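Local coordinates for Endonuclease/exonuclease/phosphatase (Leptotrichia buccalis C-1013-b, PDB 3TEB), which probably hydrolyses phosphodiester bonds in nucleic acids as a metal-binding nuclease of the DNase I-like endonuclease/exonuclease/phosphatase family, at residues A[35-40]-A[97-102]; A[104-109]-A[126-131]; A[229-234]-A[258-263]; A[136-141]-A[167-172]; A[29-34]-A[71-76]. All coordinates share one frame; numbering follows the deposited sequence.

Interaction 1 (A[35-40]-A[97-102]); sequences YDVIAM and VITRHK
Val37, Ile38 and Ala39 pair with Thr99, Ile98 and Val97 as antiparallel strands, with axes 4.7 Å apart and Ile38 and Ile98 exchanging two backbone hydrogen bonds. Asp36 O accepts from Thr99 OG1, at 3.0 Å, and from Arg100 N. Asp36 CG, anti to the carbonyl carbon (chi1 -65°), starts the carboxylate toward His101. Asp36 OD1 accepts from His101 NE2 at 2.7 Å on its anti lone pair, carboxylate and imidazole nearly coplanar. Asp36 OD1 also lies over one face of the Arg100 guanidinium, 3.4 Å from Arg100 NH1, a salt bridge of charges alone; NH1 bonds to Gln34 O. Asp36 OD2 bonds to Lys5 N of the flanking strand 4-10. An alanine at Asp36 would probably leave His101 NE2 and Lys5 N without these acceptors and Arg100 without this negative charge. On the face of Ile38 and Ile98, the CE of selenomethionine Met40 meets Ile98 CG1, and both residues touch helix 61-69. On the other, Val37 meets Val97, and Val97 and Thr99 reach strand 124-132.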
# COMPACT_ATOMS: atom_id res chain seq x y z
N TYR A 35 -12.47 7.13 -0.48
CA TYR A 35 -11.13 7.22 -1.06
C TYR A 35 -11.11 6.89 -2.55
O TYR A 35 -11.84 6.01 -3.01
CB TYR A 35 -10.16 6.29 -0.32
CG TYR A 35 -9.93 6.64 1.13
CD1 TYR A 35 -9.22 7.79 1.48
CD2 TYR A 35 -10.39 5.82 2.15
CE1 TYR A 35 -8.99 8.12 2.81
CE2 TYR A 35 -10.17 6.13 3.48
CZ TYR A 35 -9.47 7.28 3.80
OH TYR A 35 -9.25 7.60 5.12
N ASP A 36 -10.28 7.60 -3.30
CA ASP A 36 -10.13 7.33 -4.71
C ASP A 36 -9.31 6.08 -4.93
O ASP A 36 -9.61 5.28 -5.82
CB ASP A 36 -9.46 8.50 -5.42
CG ASP A 36 -10.30 9.76 -5.40
OD1 ASP A 36 -10.92 10.07 -6.44
OD2 ASP A 36 -10.34 10.44 -4.34
N VAL A 37 -8.27 5.91 -4.12
CA VAL A 37 -7.37 4.77 -4.29
C VAL A 37 -6.93 4.22 -2.93
O VAL A 37 -6.44 4.97 -2.09
CB VAL A 37 -6.12 5.18 -5.12
CG1 VAL A 37 -5.08 4.06 -5.11
CG2 VAL A 37 -6.51 5.56 -6.54
N ILE A 38 -7.11 2.92 -2.72
CA ILE A 38 -6.59 2.27 -1.52
C ILE A 38 -5.46 1.32 -1.88
O ILE A 38 -5.64 0.43 -2.73
CB ILE A 38 -7.68 1.49 -0.78
CG1 ILE A 38 -8.78 2.43 -0.28
CG2 ILE A 38 -7.08 0.74 0.39
CD1 ILE A 38 -10.00 2.48 -1.16
N ALA A 39 -4.30 1.51 -1.27
CA ALA A 39 -3.17 0.61 -1.50
C ALA A 39 -3.00 -0.28 -0.27
O ALA A 39 -2.98 0.21 0.86
CB ALA A 39 -1.90 1.39 -1.80
N MSE A 40 -2.89 -1.59 -0.47
CA MSE A 40 -2.82 -2.54 0.63
C MSE A 40 -1.66 -3.51 0.47
O MSE A 40 -1.39 -3.99 -0.64
CB MSE A 40 -4.11 -3.32 0.74
CG MSE A 40 -5.23 -2.51 1.31
SE MSE A 40 -6.86 -3.56 1.35
CE MSE A 40 -7.13 -3.71 -0.57
N VAL A 97 -4.70 -3.14 -4.77
CA VAL A 97 -5.15 -1.77 -4.90
C VAL A 97 -6.65 -1.84 -5.09
O VAL A 97 -7.14 -2.63 -5.89
CB VAL A 97 -4.55 -1.09 -6.15
CG1 VAL A 97 -5.11 0.31 -6.30
CG2 VAL A 97 -3.04 -1.04 -6.10
N ILE A 98 -7.39 -1.03 -4.35
CA ILE A 98 -8.82 -0.87 -4.61
C ILE A 98 -9.03 0.52 -5.20
O ILE A 98 -8.32 1.47 -4.84
CB ILE A 98 -9.66 -0.95 -3.33
CG1 ILE A 98 -9.39 -2.24 -2.54
CG2 ILE A 98 -11.14 -0.80 -3.65
CD1 ILE A 98 -9.93 -3.52 -3.17
N THR A 99 -9.99 0.66 -6.11
CA THR A 99 -10.24 1.98 -6.67
C THR A 99 -11.68 2.25 -7.03
O THR A 99 -12.41 1.35 -7.44
CB THR A 99 -9.26 2.34 -7.84
OG1 THR A 99 -9.54 3.67 -8.30
CG2 THR A 99 -9.32 1.35 -9.00
N ARG A 100 -12.06 3.52 -6.85
CA ARG A 100 -13.34 4.09 -7.25
C ARG A 100 -13.41 4.33 -8.76
O ARG A 100 -14.51 4.42 -9.33
CB ARG A 100 -13.48 5.45 -6.60
CG ARG A 100 -14.53 5.59 -5.57
CD ARG A 100 -14.39 6.93 -4.88
NE ARG A 100 -14.65 8.04 -5.79
CZ ARG A 100 -14.29 9.31 -5.58
NH1 ARG A 100 -13.64 9.66 -4.48
NH2 ARG A 100 -14.57 10.24 -6.49
N HIS A 101 -12.24 4.46 -9.38
CA HIS A 101 -12.10 4.82 -10.78
C HIS A 101 -11.84 3.63 -11.68
O HIS A 101 -11.18 2.69 -11.27
CB HIS A 101 -10.94 5.78 -10.96
CG HIS A 101 -11.07 7.03 -10.16
ND1 HIS A 101 -11.96 8.03 -10.48
CD2 HIS A 101 -10.42 7.45 -9.05
CE1 HIS A 101 -11.85 9.01 -9.60
NE2 HIS A 101 -10.93 8.68 -8.72
N LYS A 102 -12.32 3.71 -12.91
CA LYS A 102 -11.96 2.74 -13.94
C LYS A 102 -10.53 3.00 -14.41
O LYS A 102 -10.01 4.09 -14.20
CB LYS A 102 -12.96 2.81 -15.08
CG LYS A 102 -14.33 2.36 -14.62
CD LYS A 102 -15.38 2.46 -15.70
CE LYS A 102 -16.66 1.76 -15.20
NZ LYS A 102 -17.85 2.10 -16.04
O HOH W 1 -11.71 11.95 -3.08

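Interaction 2 (A[104-109]-A[126-131]); sequences KAEDEF and VSITIN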
# COMPACT_ATOMS: atom_id res chain seq x y z
N LYS A 104 -6.89 2.51 -17.16
CA LYS A 104 -6.33 2.38 -18.53
C LYS A 104 -5.36 1.21 -18.61
O LYS A 104 -5.20 0.62 -19.67
CB LYS A 104 -5.58 3.65 -18.97
CG LYS A 104 -6.34 4.94 -18.85
CD LYS A 104 -7.17 5.26 -20.11
CE LYS A 104 -6.42 6.21 -21.08
NZ LYS A 104 -7.34 7.25 -21.64
N ALA A 105 -4.67 0.91 -17.50
CA ALA A 105 -3.62 -0.11 -17.48
C ALA A 105 -3.49 -0.74 -16.09
O ALA A 105 -3.93 -0.16 -15.10
CB ALA A 105 -2.29 0.48 -17.93
N GLU A 106 -2.91 -1.93 -16.04
CA GLU A 106 -2.69 -2.66 -14.80
C GLU A 106 -1.45 -3.48 -14.99
O GLU A 106 -1.29 -4.13 -16.01
CB GLU A 106 -3.86 -3.60 -14.51
CG GLU A 106 -3.92 -4.14 -13.07
CD GLU A 106 -3.24 -5.52 -12.84
OE1 GLU A 106 -2.48 -6.00 -13.73
OE2 GLU A 106 -3.45 -6.13 -11.76
N ASP A 107 -0.57 -3.50 -14.01
CA ASP A 107 0.58 -4.38 -14.10
C ASP A 107 0.85 -5.04 -12.77
O ASP A 107 0.54 -4.49 -11.71
CB ASP A 107 1.82 -3.62 -14.60
CG ASP A 107 2.79 -4.51 -15.37
OD1 ASP A 107 2.69 -5.76 -15.26
OD2 ASP A 107 3.67 -3.96 -16.09
N GLU A 108 1.40 -6.25 -12.85
CA GLU A 108 1.82 -7.04 -11.72
C GLU A 108 3.20 -7.54 -12.10
O GLU A 108 3.35 -8.19 -13.14
CB GLU A 108 0.89 -8.23 -11.56
CG GLU A 108 -0.56 -7.84 -11.36
CD GLU A 108 -1.55 -8.96 -11.65
OE1 GLU A 108 -1.16 -10.16 -11.58
OE2 GLU A 108 -2.73 -8.64 -11.94
N PHE A 109 4.20 -7.23 -11.29
CA PHE A 109 5.58 -7.62 -11.61
C PHE A 109 6.46 -7.62 -10.38
O PHE A 109 6.12 -7.00 -9.37
CB PHE A 109 6.17 -6.66 -12.65
CG PHE A 109 6.27 -5.25 -12.17
CD1 PHE A 109 5.15 -4.42 -12.15
CD2 PHE A 109 7.47 -4.74 -11.71
CE1 PHE A 109 5.23 -3.13 -11.69
CE2 PHE A 109 7.56 -3.45 -11.25
CZ PHE A 109 6.43 -2.64 -11.24
N VAL A 126 1.89 -4.07 -7.54
CA VAL A 126 0.70 -3.88 -8.36
C VAL A 126 0.62 -2.42 -8.76
O VAL A 126 0.65 -1.53 -7.90
CB VAL A 126 -0.58 -4.29 -7.62
CG1 VAL A 126 -1.80 -3.94 -8.44
CG2 VAL A 126 -0.55 -5.75 -7.39
N SER A 127 0.53 -2.18 -10.07
CA SER A 127 0.32 -0.82 -10.56
C SER A 127 -1.01 -0.68 -11.27
O SER A 127 -1.54 -1.64 -11.83
CB SER A 127 1.46 -0.36 -11.45
OG SER A 127 1.35 -0.92 -12.73
N ILE A 128 -1.50 0.55 -11.26
CA ILE A 128 -2.78 0.92 -11.81
C ILE A 128 -2.60 2.25 -12.57
O ILE A 128 -1.88 3.14 -12.12
CB ILE A 128 -3.84 0.93 -10.65
CG1 ILE A 128 -5.05 0.14 -11.05
CG2 ILE A 128 -4.21 2.31 -10.11
CD1 ILE A 128 -4.71 -1.29 -11.27
N THR A 129 -3.20 2.38 -13.75
CA THR A 129 -3.20 3.67 -14.44
C THR A 129 -4.61 4.26 -14.53
O THR A 129 -5.51 3.67 -15.13
CB THR A 129 -2.51 3.59 -15.83
OG1 THR A 129 -1.23 2.97 -15.67
CG2 THR A 129 -2.29 4.98 -16.41
N ILE A 130 -4.80 5.42 -13.90
CA ILE A 130 -6.07 6.13 -13.96
C ILE A 130 -5.87 7.36 -14.78
O ILE A 130 -4.90 8.09 -14.60
CB ILE A 130 -6.52 6.67 -12.58
CG1 ILE A 130 -6.24 5.68 -11.43
CG2 ILE A 130 -7.98 7.15 -12.64
CD1 ILE A 130 -7.40 4.82 -11.05
N ASN A 131 -6.81 7.59 -15.69
CA ASN A 131 -6.92 8.87 -16.35
C ASN A 131 -7.76 9.79 -15.47
O ASN A 131 -8.93 9.52 -15.21
CB ASN A 131 -7.56 8.71 -17.72
CG ASN A 131 -7.63 10.01 -18.47
OD1 ASN A 131 -8.71 10.48 -18.82
ND2 ASN A 131 -6.48 10.62 -18.72
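Asp107 and Ser127 form a hydrogen-bonded antiparallel pair. Asp107 N gives to Ser127 O at 3.0 Å, and Ser127 N gives to Asp107 O at 2.8 Å. Nearer the start of the first strand, Thr129 N binds Ala105 O, and Lys104 N binds Thr129 O at 2.7 Å. Weaker CA-H...O contacts run from Glu106 CA to Ser127 O and from Val126 CA to Asp107 O. The strands belong to one of the two facing sheets of the DNase I-like sandwich, where strand 124-132 pairs on its other edge with strand 135-143. Side-chain contact is lighter. Ile128 CD1 comes within 3.5 Å of Glu106 CG, the two side chains crossing on the face that also carries Val126. That face looks toward the second sheet: Val126 touches Val95 and Val97, and Ile128 touches His80. On the opposite face Ala105 CB lies 3.5 Å from Thr129 OG1, and Asp107 CB lies beside Ser127 OG. Asp107 CG stands anti to the backbone N (chi1 -151°), and the carboxylate ends away from segment 126-131. Its OD2 makes a salt bridge with Arg164 NE. Lys104 CG runs beside Asn131 CB, 4.1 Å away, and Asn131 ND2 bonds to Asp136 OD1.

Interaction 3 (A[229-234]-A[258-263]); sequences DYIFSN and FGIEVK
Ile231 packs on Ile260 and Val262 between the two sheets of the DNase I-like sandwich. Strand 229-233 belongs to one sheet and strand 259-263 to the other. Their axes come within 7.5 Å and their directions differ by 26°. No hydrogen bond joins the two segments; the side-chain contacts are apolar. Ile231 CD1 sits against both partners, 3.9 Å from Ile260 CG2 and 3.8 Å from Val262 CG2. The side chains slide past each other in opposite directions. Ile6 and Thr8 of strand 4-10 also border Ile231, and Ile172 and Met174 touch it from the neighbouring strand 170-174.

The polar groups turn to other partners. Asp229 OD1 accepts from His257 ND1 and bonds to Thr211 OG1. The side chain of Asp229 lies about 8 Å from that of Glu42, a magnesium-binding residue, and about 9 Å from a bound magnesium ion. This end of the contact lies near the metal site. The Tyr230 side chain starts away from strand 259-263, and its OH bonds to Thr179 O.

Ile260 meets Asp229 at that end. Its chain is extended beyond CG1 (chi2 166°), and Ile260 CD1 lies 3.2 Å from Asp229 O and 3.9 Å from Asp229 CB.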
# COMPACT_ATOMS: atom_id res chain seq x y z
N ASP A 229 5.88 3.31 6.84
CA ASP A 229 4.99 3.35 5.68
C ASP A 229 5.06 4.73 5.04
O ASP A 229 5.25 5.74 5.73
CB ASP A 229 3.55 3.06 6.12
CG ASP A 229 3.39 1.66 6.75
OD1 ASP A 229 3.75 1.48 7.94
OD2 ASP A 229 2.87 0.76 6.06
N TYR A 230 4.90 4.80 3.72
CA TYR A 230 5.00 6.07 3.01
C TYR A 230 4.08 6.21 1.83
O TYR A 230 3.49 5.24 1.35
CB TYR A 230 6.42 6.28 2.49
CG TYR A 230 7.51 6.21 3.51
CD1 TYR A 230 7.96 7.35 4.17
CD2 TYR A 230 8.13 4.99 3.81
CE1 TYR A 230 8.99 7.30 5.10
CE2 TYR A 230 9.15 4.92 4.74
CZ TYR A 230 9.58 6.07 5.38
OH TYR A 230 10.59 6.00 6.30
N ILE A 231 3.96 7.44 1.35
CA ILE A 231 3.43 7.72 0.03
C ILE A 231 4.41 8.67 -0.69
O ILE A 231 4.52 9.85 -0.35
CB ILE A 231 1.99 8.26 0.11
CG1 ILE A 231 1.05 7.12 0.48
CG2 ILE A 231 1.54 8.83 -1.23
CD1 ILE A 231 -0.24 7.55 1.10
N PHE A 232 5.16 8.11 -1.64
CA PHE A 232 6.14 8.85 -2.42
C PHE A 232 5.56 9.26 -3.75
O PHE A 232 4.55 8.72 -4.21
CB PHE A 232 7.39 7.99 -2.67
CG PHE A 232 8.15 7.63 -1.43
CD1 PHE A 232 8.77 8.61 -0.66
CD2 PHE A 232 8.26 6.30 -1.04
CE1 PHE A 232 9.47 8.27 0.50
CE2 PHE A 232 8.97 5.95 0.10
CZ PHE A 232 9.57 6.94 0.88
N SER A 233 6.24 10.21 -4.39
CA SER A 233 5.83 10.79 -5.65
C SER A 233 7.08 10.98 -6.50
O SER A 233 8.15 11.22 -5.96
CB SER A 233 5.18 12.13 -5.36
OG SER A 233 4.49 12.63 -6.49
N ASN A 234 6.95 10.88 -7.83
CA ASN A 234 8.09 11.13 -8.73
C ASN A 234 8.17 12.58 -9.15
O ASN A 234 9.12 12.99 -9.81
CB ASN A 234 8.03 10.24 -9.97
CG ASN A 234 6.84 10.53 -10.85
OD1 ASN A 234 5.79 10.99 -10.38
ND2 ASN A 234 6.97 10.24 -12.14
N PHE A 258 -0.35 1.20 11.38
CA PHE A 258 -1.41 2.17 11.12
C PHE A 258 -1.36 2.59 9.65
O PHE A 258 -0.34 2.40 8.96
CB PHE A 258 -1.30 3.41 12.00
CG PHE A 258 -0.99 3.11 13.44
CD1 PHE A 258 -1.61 2.06 14.11
CD2 PHE A 258 -0.09 3.92 14.14
CE1 PHE A 258 -1.32 1.80 15.45
CE2 PHE A 258 0.20 3.67 15.47
CZ PHE A 258 -0.41 2.61 16.12
N GLY A 259 -2.45 3.17 9.16
CA GLY A 259 -2.52 3.57 7.76
C GLY A 259 -2.22 5.04 7.58
O GLY A 259 -2.33 5.82 8.52
N ILE A 260 -1.83 5.42 6.36
CA ILE A 260 -1.61 6.81 6.00
C ILE A 260 -2.69 7.24 5.03
O ILE A 260 -3.04 6.51 4.10
CB ILE A 260 -0.23 7.06 5.35
CG1 ILE A 260 0.89 6.81 6.35
CG2 ILE A 260 -0.10 8.48 4.84
CD1 ILE A 260 2.23 6.71 5.69
N GLU A 261 -3.17 8.44 5.26
CA GLU A 261 -4.28 9.00 4.56
C GLU A 261 -3.84 10.39 4.07
O GLU A 261 -3.53 11.27 4.87
CB GLU A 261 -5.44 9.07 5.53
CG GLU A 261 -6.68 9.77 5.05
CD GLU A 261 -7.55 10.30 6.20
OE1 GLU A 261 -8.64 10.86 5.90
OE2 GLU A 261 -7.15 10.17 7.39
N VAL A 262 -3.80 10.57 2.76
CA VAL A 262 -3.21 11.76 2.14
C VAL A 262 -4.21 12.44 1.20
O VAL A 262 -4.91 11.75 0.45
CB VAL A 262 -1.92 11.37 1.36
CG1 VAL A 262 -1.49 12.45 0.42
CG2 VAL A 262 -0.79 11.07 2.32
N LYS A 263 -4.27 13.77 1.25
CA LYS A 263 -5.11 14.53 0.32
C LYS A 263 -4.27 15.36 -0.69
O LYS A 263 -3.45 16.18 -0.30
CB LYS A 263 -6.08 15.42 1.10
CG LYS A 263 -7.22 15.99 0.26
CD LYS A 263 -8.00 17.06 1.01
CE LYS A 263 -8.61 18.07 0.04
NZ LYS A 263 -8.91 19.39 0.69

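Interaction 4 (A[136-141]-A[167-172]); sequences DIEFYS and NSNLKI
Glu138 and Asn167 reach toward each other tip to tip, and Asn167 ND2 gives a 3.0 Å bond nearly along the C-O axis of Glu138 OE2. Asn169 crosses Glu138 at about a right angle, and Asn169 ND2 donates to the same Glu138 OE2 at 3.3 Å from above the carboxylate plane. Glu138 OE1 accepts from Tyr140 OH at 2.7 Å and bonds to Thr165 OG1. Lys171 lies alongside; Lys171 NZ makes a long salt bridge, 4.0 Å, to Glu138 OE1 and bonds to Thr165 O. On the opposite face Phe139 and Ile172 run side by side, Phe139 CD1 3.9 Å from Ile172 CB. The backbones are parallel strands of a beta-alpha-beta unit through helix 154-162, bonded from Glu138 N to Leu170 O, Ile172 N to Glu138 O and Tyr140 N to Ile172 O. A leucine at Glu138 would probably leave both asparagine amides and Tyr140 OH without this acceptor. With donors on both oxygens and Lys171 nearby, the buried carboxylate is probably kept ionised.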
# COMPACT_ATOMS: atom_id res chain seq x y z
N ASP A 136 -2.73 11.13 -17.07
CA ASP A 136 -2.56 9.72 -16.66
C ASP A 136 -1.67 9.61 -15.42
O ASP A 136 -0.53 10.09 -15.42
CB ASP A 136 -1.99 8.88 -17.81
CG ASP A 136 -3.03 8.58 -18.90
OD1 ASP A 136 -4.19 9.04 -18.79
OD2 ASP A 136 -2.68 7.86 -19.87
N ILE A 137 -2.22 9.01 -14.37
CA ILE A 137 -1.50 8.79 -13.10
C ILE A 137 -1.32 7.31 -12.84
O ILE A 137 -2.25 6.53 -12.99
CB ILE A 137 -2.23 9.43 -11.89
CG1 ILE A 137 -2.56 10.91 -12.18
CG2 ILE A 137 -1.38 9.33 -10.63
CD1 ILE A 137 -3.68 11.47 -11.31
N GLU A 138 -0.11 6.92 -12.45
CA GLU A 138 0.19 5.53 -12.12
C GLU A 138 0.37 5.38 -10.63
O GLU A 138 1.14 6.11 -10.03
CB GLU A 138 1.45 5.07 -12.83
CG GLU A 138 1.28 4.99 -14.34
CD GLU A 138 2.59 4.86 -15.08
OE1 GLU A 138 3.62 4.56 -14.44
OE2 GLU A 138 2.59 5.06 -16.31
N PHE A 139 -0.38 4.45 -10.05
CA PHE A 139 -0.36 4.17 -8.61
C PHE A 139 0.31 2.83 -8.36
O PHE A 139 0.01 1.86 -9.04
CB PHE A 139 -1.78 4.17 -8.05
CG PHE A 139 -2.41 5.52 -8.00
CD1 PHE A 139 -2.19 6.37 -6.91
CD2 PHE A 139 -3.22 5.97 -9.04
CE1 PHE A 139 -2.77 7.65 -6.86
CE2 PHE A 139 -3.82 7.24 -9.00
CZ PHE A 139 -3.59 8.08 -7.90
N TYR A 140 1.23 2.77 -7.41
CA TYR A 140 1.97 1.53 -7.17
C TYR A 140 1.86 1.13 -5.72
O TYR A 140 2.15 1.94 -4.84
CB TYR A 140 3.45 1.70 -7.51
CG TYR A 140 3.76 1.90 -8.97
CD1 TYR A 140 4.32 0.88 -9.73
CD2 TYR A 140 3.53 3.13 -9.59
CE1 TYR A 140 4.63 1.06 -11.08
CE2 TYR A 140 3.83 3.33 -10.93
CZ TYR A 140 4.37 2.29 -11.68
OH TYR A 140 4.68 2.48 -13.01
N SER A 141 1.43 -0.11 -5.47
CA SER A 141 1.34 -0.64 -4.11
C SER A 141 2.58 -1.47 -3.80
O SER A 141 2.83 -2.47 -4.47
CB SER A 141 0.09 -1.49 -3.96
OG SER A 141 -0.12 -1.85 -2.61
N ASN A 167 7.60 6.68 -19.54
CA ASN A 167 6.83 7.86 -19.90
C ASN A 167 7.09 8.94 -18.88
O ASN A 167 7.81 8.73 -17.90
CB ASN A 167 5.33 7.54 -19.98
CG ASN A 167 4.75 6.94 -18.68
OD1 ASN A 167 5.38 6.95 -17.61
ND2 ASN A 167 3.54 6.41 -18.78
N SER A 168 6.51 10.11 -19.10
CA SER A 168 6.64 11.17 -18.12
C SER A 168 5.31 11.34 -17.39
O SER A 168 4.75 12.43 -17.33
CB SER A 168 7.11 12.47 -18.77
OG SER A 168 6.42 12.68 -19.98
N ASN A 169 4.83 10.23 -16.84
CA ASN A 169 3.61 10.22 -16.06
C ASN A 169 3.87 10.47 -14.60
O ASN A 169 4.94 10.12 -14.09
CB ASN A 169 2.91 8.87 -16.20
CG ASN A 169 1.93 8.86 -17.32
OD1 ASN A 169 1.86 9.80 -18.09
ND2 ASN A 169 1.16 7.78 -17.43
N LEU A 170 2.90 11.07 -13.92
CA LEU A 170 2.95 11.15 -12.48
C LEU A 170 2.84 9.74 -11.93
O LEU A 170 1.88 9.01 -12.24
CB LEU A 170 1.83 12.03 -11.92
CG LEU A 170 1.62 12.09 -10.41
CD1 LEU A 170 2.85 12.62 -9.70
CD2 LEU A 170 0.42 12.95 -10.10
N LYS A 171 3.84 9.35 -11.16
CA LYS A 171 3.88 8.04 -10.55
C LYS A 171 3.74 8.23 -9.06
O LYS A 171 4.52 8.97 -8.45
CB LYS A 171 5.19 7.32 -10.90
CG LYS A 171 5.20 6.82 -12.32
CD LYS A 171 6.56 6.40 -12.81
CE LYS A 171 6.45 6.17 -14.30
NZ LYS A 171 7.48 5.29 -14.87
N ILE A 172 2.71 7.62 -8.48
CA ILE A 172 2.50 7.66 -7.02
C ILE A 172 2.67 6.27 -6.44
O ILE A 172 2.06 5.29 -6.88
CB ILE A 172 1.17 8.33 -6.63
CG1 ILE A 172 1.27 9.83 -6.90
CG2 ILE A 172 0.87 8.09 -5.16
CD1 ILE A 172 -0.05 10.53 -6.94

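Interaction 5 (A[29-34]-A[71-76]); sequences TIAEKQ and KYTDTD
Ala31 and Tyr72 form the packed part of this contact, where helix 19-33 ends against the loop between helix 61-69 and strand 78-84. Ala31 CB points toward the loop and meets Tyr72 CB at 3.7 Å, the one apolar pair here. Leu69 of helix 61-69 touches the same alanine, and Thr73 OG1 lies beside its CB. The tyrosine ring leads away from this spot, and its OH bonds to Asp24 OD1. Together the two segments bury only 183 Å², and the contact is at the surface of the protein.

The looser part is polar and hangs on one side chain. Gln34 is the first residue to leave the helix, with a positive phi of 61°. Its chain is bent at chi2 (-65°), which turns CD away from an extended course. Gln34 NE2 gives a 2.8 Å bond to Ala31 O, with the acceptor close to the amide plane. Gln34 OE1 accepts from Thr75 OG1 at 3.1 Å. Thr73 CG2 and Gln34 NE2 meet tip to tip.

The amide thus uses both its ends. It occupies a carbonyl of the last helical turn and ties that turn to the loop. The two bonds together probably set which way OE1 and NE2 face.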
# COMPACT_ATOMS: atom_id res chain seq x y z
N THR A 29 -14.94 2.77 7.15
CA THR A 29 -14.14 3.96 7.01
C THR A 29 -14.04 4.32 5.55
O THR A 29 -14.42 5.41 5.15
CB THR A 29 -12.72 3.77 7.57
OG1 THR A 29 -12.79 3.24 8.90
CG2 THR A 29 -11.96 5.10 7.59
N ILE A 30 -13.53 3.39 4.74
CA ILE A 30 -13.45 3.58 3.30
C ILE A 30 -14.79 4.11 2.78
O ILE A 30 -14.83 5.04 1.98
CB ILE A 30 -13.03 2.28 2.59
CG1 ILE A 30 -11.61 1.89 3.03
CG2 ILE A 30 -13.14 2.43 1.07
CD1 ILE A 30 -11.09 0.56 2.46
N ALA A 31 -15.88 3.54 3.29
CA ALA A 31 -17.23 3.95 2.92
C ALA A 31 -17.53 5.43 3.18
O ALA A 31 -18.08 6.10 2.31
CB ALA A 31 -18.25 3.07 3.58
N GLU A 32 -17.18 5.93 4.36
CA GLU A 32 -17.44 7.33 4.72
C GLU A 32 -16.57 8.25 3.90
O GLU A 32 -17.04 9.25 3.37
CB GLU A 32 -17.12 7.61 6.19
CG GLU A 32 -17.94 6.84 7.24
CD GLU A 32 -17.42 7.09 8.68
OE1 GLU A 32 -16.37 7.77 8.82
OE2 GLU A 32 -18.05 6.61 9.66
N LYS A 33 -15.29 7.89 3.78
CA LYS A 33 -14.27 8.77 3.23
C LYS A 33 -14.24 8.80 1.71
O LYS A 33 -13.81 9.79 1.10
CB LYS A 33 -12.89 8.43 3.82
CG LYS A 33 -12.84 8.73 5.31
CD LYS A 33 -11.57 9.43 5.73
CE LYS A 33 -11.82 10.36 6.92
NZ LYS A 33 -10.58 10.55 7.73
N GLN A 34 -14.72 7.71 1.11
CA GLN A 34 -14.85 7.60 -0.34
C GLN A 34 -13.51 7.72 -1.04
O GLN A 34 -13.42 8.34 -2.09
CB GLN A 34 -15.83 8.65 -0.89
CG GLN A 34 -17.28 8.35 -0.58
CD GLN A 34 -17.76 7.09 -1.28
OE1 GLN A 34 -17.61 6.95 -2.49
NE2 GLN A 34 -18.33 6.17 -0.51
N LYS A 71 -21.67 -3.33 1.68
CA LYS A 71 -22.70 -3.28 2.71
C LYS A 71 -22.98 -1.84 3.11
O LYS A 71 -24.07 -1.53 3.58
CB LYS A 71 -22.18 -4.01 3.94
CG LYS A 71 -23.02 -5.12 4.50
CD LYS A 71 -22.16 -5.90 5.50
CE LYS A 71 -22.81 -7.22 5.92
NZ LYS A 71 -21.75 -8.22 6.21
N TYR A 72 -21.99 -0.98 2.92
CA TYR A 72 -22.05 0.40 3.42
C TYR A 72 -22.05 1.49 2.34
O TYR A 72 -22.29 2.64 2.66
CB TYR A 72 -20.92 0.65 4.43
CG TYR A 72 -20.90 -0.33 5.59
CD1 TYR A 72 -21.92 -0.32 6.53
CD2 TYR A 72 -19.87 -1.26 5.73
CE1 TYR A 72 -21.92 -1.23 7.60
CE2 TYR A 72 -19.86 -2.17 6.79
CZ TYR A 72 -20.89 -2.14 7.72
OH TYR A 72 -20.90 -3.03 8.77
N THR A 73 -21.78 1.13 1.08
CA THR A 73 -21.72 2.10 -0.03
C THR A 73 -22.25 1.50 -1.30
O THR A 73 -22.05 0.31 -1.54
CB THR A 73 -20.28 2.52 -0.37
OG1 THR A 73 -19.58 2.84 0.83
CG2 THR A 73 -20.26 3.73 -1.26
N ASP A 74 -22.90 2.33 -2.11
CA ASP A 74 -23.32 1.96 -3.44
C ASP A 74 -22.19 2.10 -4.46
O ASP A 74 -22.25 1.51 -5.53
CB ASP A 74 -24.51 2.81 -3.89
CG ASP A 74 -25.82 2.39 -3.24
OD1 ASP A 74 -25.83 1.35 -2.54
OD2 ASP A 74 -26.85 3.09 -3.43
N THR A 75 -21.17 2.88 -4.11
CA THR A 75 -20.05 3.17 -5.02
C THR A 75 -19.31 1.90 -5.47
O THR A 75 -18.89 1.08 -4.65
CB THR A 75 -19.04 4.15 -4.38
OG1 THR A 75 -19.69 5.38 -4.11
CG2 THR A 75 -17.89 4.42 -5.31
N ASP A 76 -19.17 1.77 -6.79
CA ASP A 76 -18.44 0.65 -7.38
C ASP A 76 -16.96 0.75 -7.06
O ASP A 76 -16.30 1.73 -7.41
CB ASP A 76 -18.65 0.60 -8.90
CG ASP A 76 -20.09 0.24 -9.29
OD1 ASP A 76 -20.77 -0.48 -8.52
OD2 ASP A 76 -20.55 0.68 -10.38

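Overall arrangement
Interactions 1 and 5 alternate along the chain and lie about 11 Å apart between centres. Helix 19-33 leads straight into strand 37-46, and Ile38 packs on Ile30. Interactions 2, 4 and 3 follow in that order. Interactions 2 and 4 are closest, about 9 Å between centres, on neighbouring strands 124-132 and 135-143. Interaction 4 reaches interaction 3 through Asn234, which bonds to Asn169 and Lys171. Interaction 1 lies in one sheet of the sandwich, interactions 2 and 4 in the other, and interaction 3 bridges the two. Interaction 3 lies nearest the magnesium ion, with interaction 1 somewhat farther. Interaction 5 lies at the surface, about 25 Å from interaction 4 between centres.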